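Local coordinates for protein alpha-L-arabinosidase (Xanthomonas axonopodis pv. citri, PDB 6D25) that probably hydrolyses alpha-L-arabinofuranosyl substituents of arabinoxylans, coping with internal di-substitutions, as a trimeric GH51 glycoside hydrolase, at residues A[46-51]-A[357-362]; A[351-356]-A[399-404]. All coordinates share one frame; numbering follows the deposited sequence.

Contact 1. Residues A[46-51]-A[357-362]; sequences RQLFGQ and DIFSQH
L48 meets F359 with the branched end of its side chain, an aliphatic fork laid against the root of an aromatic residue. L48 leaves its turn toward the helix, and CG, anti to the carbonyl carbon (chi1 -70°), carries the methyls on to it. Its CB stands back from the partner, and its CG serves as the branching point from which both methyls reach across. CD1, carried to the extended position anti to CA, comes within 3.9 Å of F359 CB and lies 4.5 Å from S360 N of the helix backbone. CD2, the other prong, lies 4.1 Å from F359 CB, so that the two methyls straddle that carbon. The two side chains then run past each other in opposite directions, and the phenyl ring continues to an edge-to-face meeting with W325 and to packing on I302 and A369.

The surroundings are those of a (β/α)8 barrel, as expected of a GH51 enzyme. Residues 46-51 lead into strand 51-52, the first of the barrel, and 357-362 end the helix that precedes its last strand, 366-371. Backbone hydrogen bonds between Q47 and A369 and between G50 and I371 tie the turn to that last strand, while L48 also rests on V366.

Some polar groups at the helix end are served locally. S360 OG donates to D357 O at 2.9 Å, tilted 30° from the carbonyl plane, and Q361 N reaches the same oxygen at 3.1 Å. The carboxylate of D357 is directed elsewhere, toward S432 and H430. What meets across the contact is mainly hydrocarbon, so the attachment depends on shape and burial rather than on direction, and the buried methyls are placed by the torsions of L48.

Contact 2. Residues A[351-356]-A[399-404]; sequences VASLNF and ALYKPY
Y401 turns one face of its ring to F356, whose CB lies over it 4.0 Å from the ring centroid and 28° off the normal, a CH-pi contact. The site belongs to the border between the (β/α)8 barrel and the C-terminal β domain: helix 346-361 supplies F356, and the chain leaving helix 393-400 supplies Y401, which also packs on A444 and M516 of the β domain's strands.

Beyond its CB, the phenylalanine sends ring atom CD2 to within 3.7 Å of Y401 CG. The two ring planes meet at 54° with centroids 5.1 Å apart, an oblique aromatic pair. On the tyrosine side, CG is anti to the carbonyl carbon (chi1 -82°), which directs the ring back at the helix, and CD2 sits 3.6 Å above the centre of the Y404 ring.

Toward the far end of the tyrosine, CE1 lies 3.8 Å from S353 CB. The phenol oxygen itself is hydrogen-bonded to D357, one helical turn on from S353, so its polar end is satisfied inside the core. S353 OG faces other partners, L350 O and T446 OG1, leaving its methylene to the tyrosine: S353 CB approaches Y401 OH to 3.4 Å.

Overall arrangement
Contacts 1 and 2 lie with their centres 8 Å apart and share helix 346-361, contact 2 using its middle and contact 1 its end. Along the chain their segments alternate: 46-51 comes first, then 351-356, 357-362 and finally 399-404. They also touch directly, F49 CE1 packing 3.5 Å from F356 CE1, and F49 lying against Y401 and Y404 as well. One helix of the parallel eight-stranded barrel thus faces two ways, meeting the entry to the first barrel strand in contact 1 and the passage from the last barrel helix into the C-terminal β domain in contact 2. Together they join early and late chain regions in one buried core.

Contact 1. Residues A[46-51]-A[357-362]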
ATOM      1  N   ARG A  46      35.834  -0.524   4.733  1.00 15.55           N
ATOM      2  CA  ARG A  46      35.742  -1.804   5.429  1.00 15.47           C
ATOM      3  C   ARG A  46      34.382  -2.466   5.193  1.00 15.15           C
ATOM      4  O   ARG A  46      34.303  -3.682   5.306  1.00 15.56           O
ATOM      5  CB  ARG A  46      35.999  -1.659   6.927  1.00 16.16           C
ATOM      6  CG  ARG A  46      34.944  -0.902   7.725  1.00 16.43           C
ATOM      7  CD  ARG A  46      35.389  -0.831   9.186  1.00 17.26           C
ATOM      8  NE  ARG A  46      34.318  -0.264  10.022  1.00 17.41           N
ATOM      9  CZ  ARG A  46      34.042   1.012  10.173  1.00 18.35           C
ATOM     10  NH1 ARG A  46      34.803   1.943   9.583  1.00 17.72           N
ATOM     11  NH2 ARG A  46      33.033   1.316  10.983  1.00 17.82           N
ATOM     12  N   GLN A  47      33.344  -1.708   4.872  1.00 14.83           N
ATOM     13  CA  GLN A  47      32.002  -2.275   4.728  1.00 14.73           C
ATOM     14  C   GLN A  47      31.899  -3.124   3.451  1.00 14.48           C
ATOM     15  O   GLN A  47      30.896  -3.799   3.253  1.00 14.01           O
ATOM     16  CB  GLN A  47      30.933  -1.184   4.700  1.00 15.13           C
ATOM     17  CG  GLN A  47      30.985  -0.194   5.851  1.00 15.16           C
ATOM     18  CD  GLN A  47      30.914  -0.821   7.220  1.00 15.53           C
ATOM     19  OE1 GLN A  47      30.404  -1.914   7.379  1.00 15.70           O
ATOM     20  NE2 GLN A  47      31.408  -0.095   8.213  1.00 15.88           N
ATOM     21  N   LEU A  48      32.940  -3.124   2.604  1.00 14.82           N
ATOM     22  CA  LEU A  48      32.990  -4.057   1.482  1.00 14.74           C
ATOM     23  C   LEU A  48      33.080  -5.515   1.960  1.00 14.50           C
ATOM     24  O   LEU A  48      32.844  -6.439   1.172  1.00 14.65           O
ATOM     25  CB  LEU A  48      34.209  -3.700   0.609  1.00 15.27           C
ATOM     26  CG  LEU A  48      34.100  -2.389  -0.172  1.00 15.82           C
ATOM     27  CD1 LEU A  48      35.355  -2.165  -0.990  1.00 16.52           C
ATOM     28  CD2 LEU A  48      32.866  -2.361  -1.054  1.00 15.78           C
ATOM     29  N   PHE A  49      33.403  -5.730   3.213  1.00 14.60           N
ATOM     30  CA  PHE A  49      33.563  -7.069   3.796  1.00 14.97           C
ATOM     31  C   PHE A  49      32.351  -7.443   4.656  1.00 14.84           C
ATOM     32  O   PHE A  49      32.481  -8.278   5.564  1.00 15.26           O
ATOM     33  CB  PHE A  49      34.873  -7.098   4.600  1.00 15.37           C
ATOM     34  CG  PHE A  49      36.058  -6.849   3.697  1.00 15.34           C
ATOM     35  CD1 PHE A  49      36.533  -7.857   2.882  1.00 15.56           C
ATOM     36  CD2 PHE A  49      36.585  -5.582   3.542  1.00 15.35           C
ATOM     37  CE1 PHE A  49      37.559  -7.613   1.966  1.00 16.09           C
ATOM     38  CE2 PHE A  49      37.650  -5.349   2.690  1.00 16.08           C
ATOM     39  CZ  PHE A  49      38.109  -6.359   1.860  1.00 16.20           C
ATOM     40  N   GLY A  50      31.195  -6.863   4.358  1.00 14.67           N
ATOM     41  CA  GLY A  50      29.972  -7.171   5.087  1.00 14.29           C
ATOM     42  C   GLY A  50      29.547  -8.621   4.941  1.00 14.01           C
ATOM     43  O   GLY A  50      29.888  -9.339   3.942  1.00 14.23           O
ATOM     44  N   GLN A  51      28.828  -9.072   5.981  1.00 14.20           N
ATOM     45  CA  GLN A  51      28.247 -10.395   6.040  1.00 14.51           C
ATOM     46  C   GLN A  51      26.715 -10.247   6.014  1.00 14.72           C
ATOM     47  O   GLN A  51      26.160  -9.154   6.135  1.00 14.38           O
ATOM     48  CB  GLN A  51      28.713 -11.126   7.296  1.00 14.45           C
ATOM     49  CG  GLN A  51      30.234 -11.267   7.434  1.00 14.93           C
ATOM     50  CD  GLN A  51      30.830 -12.330   6.536  1.00 15.13           C
ATOM     51  OE1 GLN A  51      30.140 -13.207   6.013  1.00 15.03           O
ATOM     52  NE2 GLN A  51      32.141 -12.257   6.343  1.00 15.73           N
ATOM     53  N   ASP A 357      38.953  -7.670  -5.367  1.00 17.45           N
ATOM     54  CA  ASP A 357      39.759  -6.889  -6.311  1.00 18.78           C
ATOM     55  C   ASP A 357      38.847  -5.891  -7.032  1.00 18.89           C
ATOM     56  O   ASP A 357      39.139  -4.688  -7.100  1.00 20.04           O
ATOM     57  CB  ASP A 357      40.480  -7.785  -7.316  1.00 19.66           C
ATOM     58  CG  ASP A 357      41.587  -8.688  -6.768  1.00 20.28           C
ATOM     59  OD1 ASP A 357      42.033  -8.479  -5.583  1.00 20.08           O
ATOM     60  OD2 ASP A 357      42.011  -9.641  -7.547  1.00 22.63           O
ATOM     61  N   ILE A 358      37.716  -6.402  -7.542  1.00 18.81           N
ATOM     62  CA  ILE A 358      36.818  -5.577  -8.348  1.00 18.18           C
ATOM     63  C   ILE A 358      36.209  -4.449  -7.500  1.00 17.90           C
ATOM     64  O   ILE A 358      36.169  -3.279  -7.901  1.00 18.21           O
ATOM     65  CB  ILE A 358      35.766  -6.460  -9.019  1.00 18.43           C
ATOM     66  CG1 ILE A 358      36.369  -7.299 -10.149  1.00 18.37           C
ATOM     67  CG2 ILE A 358      34.561  -5.637  -9.507  1.00 18.76           C
ATOM     68  CD1 ILE A 358      35.464  -8.458 -10.559  1.00 18.42           C
ATOM     69  N   PHE A 359      35.714  -4.785  -6.314  1.00 17.41           N
ATOM     70  CA  PHE A 359      35.104  -3.756  -5.462  1.00 16.64           C
ATOM     71  C   PHE A 359      36.119  -2.652  -5.170  1.00 17.39           C
ATOM     72  O   PHE A 359      35.760  -1.434  -5.203  1.00 17.06           O
ATOM     73  CB  PHE A 359      34.631  -4.323  -4.128  1.00 15.90           C
ATOM     74  CG  PHE A 359      33.601  -5.416  -4.169  1.00 15.38           C
ATOM     75  CD1 PHE A 359      32.704  -5.524  -5.201  1.00 15.28           C
ATOM     76  CD2 PHE A 359      33.469  -6.292  -3.099  1.00 15.18           C
ATOM     77  CE1 PHE A 359      31.750  -6.540  -5.231  1.00 14.94           C
ATOM     78  CE2 PHE A 359      32.507  -7.280  -3.103  1.00 14.52           C
ATOM     79  CZ  PHE A 359      31.666  -7.417  -4.175  1.00 14.82           C
ATOM     80  N   SER A 360      37.364  -3.050  -4.880  1.00 17.92           N
ATOM     81  CA  SER A 360      38.378  -2.076  -4.496  1.00 18.69           C
ATOM     82  C   SER A 360      38.734  -1.154  -5.677  1.00 19.59           C
ATOM     83  O   SER A 360      39.193  -0.008  -5.452  1.00 19.72           O
ATOM     84  CB  SER A 360      39.587  -2.776  -3.920  1.00 19.80           C
ATOM     85  OG  SER A 360      40.435  -3.308  -4.928  1.00 21.22           O
ATOM     86  N   GLN A 361      38.519  -1.612  -6.926  1.00 19.61           N
ATOM     87  CA  GLN A 361      38.748  -0.804  -8.119  1.00 20.92           C
ATOM     88  C   GLN A 361      37.618   0.223  -8.322  1.00 20.70           C
ATOM     89  O   GLN A 361      37.743   1.114  -9.178  1.00 19.90           O
ATOM     90  CB  GLN A 361      38.822  -1.660  -9.394  1.00 23.05           C
ATOM     91  CG  GLN A 361      39.908  -2.697  -9.409  1.00 25.71           C
ATOM     92  CD  GLN A 361      41.220  -2.114  -8.930  1.00 28.95           C
ATOM     93  OE1 GLN A 361      41.820  -1.274  -9.627  1.00 31.03           O
ATOM     94  NE2 GLN A 361      41.620  -2.502  -7.705  1.00 27.64           N
ATOM     95  N   HIS A 362      36.492   0.073  -7.611  1.00 19.81           N
ATOM     96  CA  HIS A 362      35.319   0.943  -7.776  1.00 19.99           C
ATOM     97  C   HIS A 362      35.003   1.605  -6.447  1.00 20.05           C
ATOM     98  O   HIS A 362      33.828   1.900  -6.167  1.00 19.34           O
ATOM     99  CB  HIS A 362      34.125   0.115  -8.290  1.00 19.76           C
ATOM    100  CG  HIS A 362      34.322  -0.377  -9.686  1.00 20.48           C
ATOM    101  ND1 HIS A 362      34.018   0.415 -10.768  1.00 21.33           N
ATOM    102  CD2 HIS A 362      34.775  -1.555 -10.164  1.00 20.60           C
ATOM    103  CE1 HIS A 362      34.311  -0.241 -11.888  1.00 22.94           C
ATOM    104  NE2 HIS A 362      34.775  -1.473 -11.547  1.00 21.97           N
TER

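Contact 2. Residues A[351-356]-A[399-404]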
ATOM      1  N   VAL A 351      36.695 -16.933  -6.186  1.00 15.84           N
ATOM      2  CA  VAL A 351      35.555 -16.074  -6.395  1.00 15.96           C
ATOM      3  C   VAL A 351      35.640 -14.875  -5.442  1.00 15.67           C
ATOM      4  O   VAL A 351      35.471 -13.721  -5.864  1.00 15.85           O
ATOM      5  CB  VAL A 351      34.212 -16.819  -6.257  1.00 15.77           C
ATOM      6  CG1 VAL A 351      33.048 -15.876  -6.065  1.00 15.36           C
ATOM      7  CG2 VAL A 351      33.976 -17.718  -7.461  1.00 16.51           C
ATOM      8  N   ALA A 352      35.913 -15.130  -4.168  1.00 15.49           N
ATOM      9  CA  ALA A 352      35.994 -14.026  -3.201  1.00 15.42           C
ATOM     10  C   ALA A 352      37.141 -13.070  -3.541  1.00 15.76           C
ATOM     11  O   ALA A 352      36.941 -11.851  -3.506  1.00 15.60           O
ATOM     12  CB  ALA A 352      36.113 -14.581  -1.802  1.00 15.54           C
ATOM     13  N   SER A 353      38.344 -13.577  -3.869  1.00 15.94           N
ATOM     14  CA  SER A 353      39.473 -12.671  -4.122  1.00 16.31           C
ATOM     15  C   SER A 353      39.190 -11.813  -5.357  1.00 15.84           C
ATOM     16  O   SER A 353      39.481 -10.597  -5.336  1.00 15.84           O
ATOM     17  CB  SER A 353      40.819 -13.373  -4.237  1.00 16.86           C
ATOM     18  OG  SER A 353      40.827 -14.224  -5.362  1.00 19.30           O
ATOM     19  N   LEU A 354      38.572 -12.379  -6.361  1.00 15.29           N
ATOM     20  CA  LEU A 354      38.307 -11.599  -7.586  1.00 15.94           C
ATOM     21  C   LEU A 354      37.284 -10.487  -7.314  1.00 16.06           C
ATOM     22  O   LEU A 354      37.417  -9.371  -7.824  1.00 16.96           O
ATOM     23  CB  LEU A 354      37.840 -12.526  -8.701  1.00 16.43           C
ATOM     24  CG  LEU A 354      38.842 -13.578  -9.159  1.00 17.04           C
ATOM     25  CD1 LEU A 354      38.184 -14.530 -10.133  1.00 17.80           C
ATOM     26  CD2 LEU A 354      40.044 -12.928  -9.788  1.00 17.96           C
ATOM     27  N   ASN A 355      36.275 -10.777  -6.510  1.00 15.90           N
ATOM     28  CA  ASN A 355      35.273  -9.796  -6.163  1.00 16.17           C
ATOM     29  C   ASN A 355      35.865  -8.669  -5.310  1.00 16.25           C
ATOM     30  O   ASN A 355      35.595  -7.484  -5.582  1.00 16.34           O
ATOM     31  CB  ASN A 355      34.048 -10.427  -5.524  1.00 16.05           C
ATOM     32  CG  ASN A 355      33.107 -10.975  -6.567  1.00 17.13           C
ATOM     33  OD1 ASN A 355      32.242 -10.246  -7.070  1.00 17.86           O
ATOM     34  ND2 ASN A 355      33.255 -12.267  -6.904  1.00 17.93           N
ATOM     35  N   PHE A 356      36.679  -9.008  -4.317  1.00 16.11           N
ATOM     36  CA  PHE A 356      37.367  -7.958  -3.531  1.00 16.58           C
ATOM     37  C   PHE A 356      38.249  -7.062  -4.419  1.00 16.90           C
ATOM     38  O   PHE A 356      38.240  -5.842  -4.254  1.00 16.36           O
ATOM     39  CB  PHE A 356      38.203  -8.567  -2.421  1.00 16.49           C
ATOM     40  CG  PHE A 356      37.412  -9.317  -1.378  1.00 16.71           C
ATOM     41  CD1 PHE A 356      36.125  -8.928  -1.023  1.00 17.22           C
ATOM     42  CD2 PHE A 356      38.003 -10.344  -0.667  1.00 17.14           C
ATOM     43  CE1 PHE A 356      35.443  -9.556   0.013  1.00 16.80           C
ATOM     44  CE2 PHE A 356      37.312 -10.965   0.366  1.00 16.87           C
ATOM     45  CZ  PHE A 356      36.032 -10.592   0.674  1.00 16.74           C
ATOM     46  N   ALA A 399      40.004 -13.193   5.704  1.00 16.28           N
ATOM     47  CA  ALA A 399      41.147 -13.001   6.605  1.00 17.54           C
ATOM     48  C   ALA A 399      42.332 -12.374   5.845  1.00 17.86           C
ATOM     49  O   ALA A 399      42.909 -11.414   6.309  1.00 17.60           O
ATOM     50  CB  ALA A 399      41.566 -14.307   7.244  1.00 18.18           C
ATOM     51  N   LEU A 400      42.671 -12.894   4.671  1.00 18.21           N
ATOM     52  CA  LEU A 400      43.843 -12.388   3.912  1.00 18.62           C
ATOM     53  C   LEU A 400      43.642 -10.918   3.541  1.00 17.49           C
ATOM     54  O   LEU A 400      44.607 -10.188   3.494  1.00 16.78           O
ATOM     55  CB  LEU A 400      44.071 -13.190   2.626  1.00 20.38           C
ATOM     56  CG  LEU A 400      44.720 -14.572   2.831  1.00 22.99           C
ATOM     57  CD1 LEU A 400      44.830 -15.333   1.506  1.00 25.70           C
ATOM     58  CD2 LEU A 400      46.072 -14.514   3.527  1.00 23.94           C
ATOM     59  N   TYR A 401      42.411 -10.527   3.217  1.00 15.81           N
ATOM     60  CA  TYR A 401      42.140  -9.182   2.756  1.00 16.23           C
ATOM     61  C   TYR A 401      41.809  -8.232   3.914  1.00 16.80           C
ATOM     62  O   TYR A 401      41.416  -7.094   3.669  1.00 17.07           O
ATOM     63  CB  TYR A 401      41.013  -9.165   1.719  1.00 15.61           C
ATOM     64  CG  TYR A 401      41.424  -9.492   0.314  1.00 15.00           C
ATOM     65  CD1 TYR A 401      41.690 -10.792  -0.095  1.00 14.88           C
ATOM     66  CD2 TYR A 401      41.477  -8.513  -0.656  1.00 15.29           C
ATOM     67  CE1 TYR A 401      42.041 -11.106  -1.399  1.00 14.86           C
ATOM     68  CE2 TYR A 401      41.823  -8.798  -1.965  1.00 15.00           C
ATOM     69  CZ  TYR A 401      42.080 -10.102  -2.350  1.00 15.44           C
ATOM     70  OH  TYR A 401      42.368 -10.363  -3.677  1.00 15.54           O
ATOM     71  N   LYS A 402      41.956  -8.644   5.156  1.00 17.77           N
ATOM     72  CA  LYS A 402      41.718  -7.729   6.291  1.00 20.81           C
ATOM     73  C   LYS A 402      42.456  -6.381   6.166  1.00 19.63           C
ATOM     74  O   LYS A 402      41.901  -5.369   6.544  1.00 18.62           O
ATOM     75  CB  LYS A 402      42.178  -8.333   7.611  1.00 24.89           C
ATOM     76  CG  LYS A 402      41.064  -8.778   8.501  1.00 31.12           C
ATOM     77  CD  LYS A 402      41.570  -9.468   9.762  1.00 35.72           C
ATOM     78  CE  LYS A 402      41.889  -8.475  10.842  1.00 39.71           C
ATOM     79  NZ  LYS A 402      41.942  -9.174  12.140  1.00 45.18           N
ATOM     80  N   PRO A 403      43.713  -6.366   5.681  1.00 19.04           N
ATOM     81  CA  PRO A 403      44.387  -5.082   5.534  1.00 19.19           C
ATOM     82  C   PRO A 403      43.699  -4.100   4.560  1.00 18.97           C
ATOM     83  O   PRO A 403      43.979  -2.911   4.620  1.00 18.86           O
ATOM     84  CB  PRO A 403      45.776  -5.455   5.000  1.00 20.41           C
ATOM     85  CG  PRO A 403      45.989  -6.898   5.465  1.00 20.48           C
ATOM     86  CD  PRO A 403      44.606  -7.486   5.383  1.00 19.72           C
ATOM     87  N   TYR A 404      42.803  -4.580   3.694  1.00 18.17           N
ATOM     88  CA  TYR A 404      42.028  -3.724   2.811  1.00 17.87           C
ATOM     89  C   TYR A 404      40.970  -2.908   3.575  1.00 17.92           C
ATOM     90  O   TYR A 404      40.460  -1.933   3.027  1.00 18.25           O
ATOM     91  CB  TYR A 404      41.344  -4.545   1.718  1.00 17.40           C
ATOM     92  CG  TYR A 404      42.217  -4.938   0.549  1.00 17.70           C
ATOM     93  CD1 TYR A 404      43.478  -5.461   0.725  1.00 17.70           C
ATOM     94  CD2 TYR A 404      41.764  -4.776  -0.748  1.00 17.79           C
ATOM     95  CE1 TYR A 404      44.290  -5.794  -0.354  1.00 18.18           C
ATOM     96  CE2 TYR A 404      42.547  -5.116  -1.845  1.00 18.23           C
ATOM     97  CZ  TYR A 404      43.822  -5.619  -1.648  1.00 18.19           C
ATOM     98  OH  TYR A 404      44.595  -5.965  -2.723  1.00 18.54           O
TER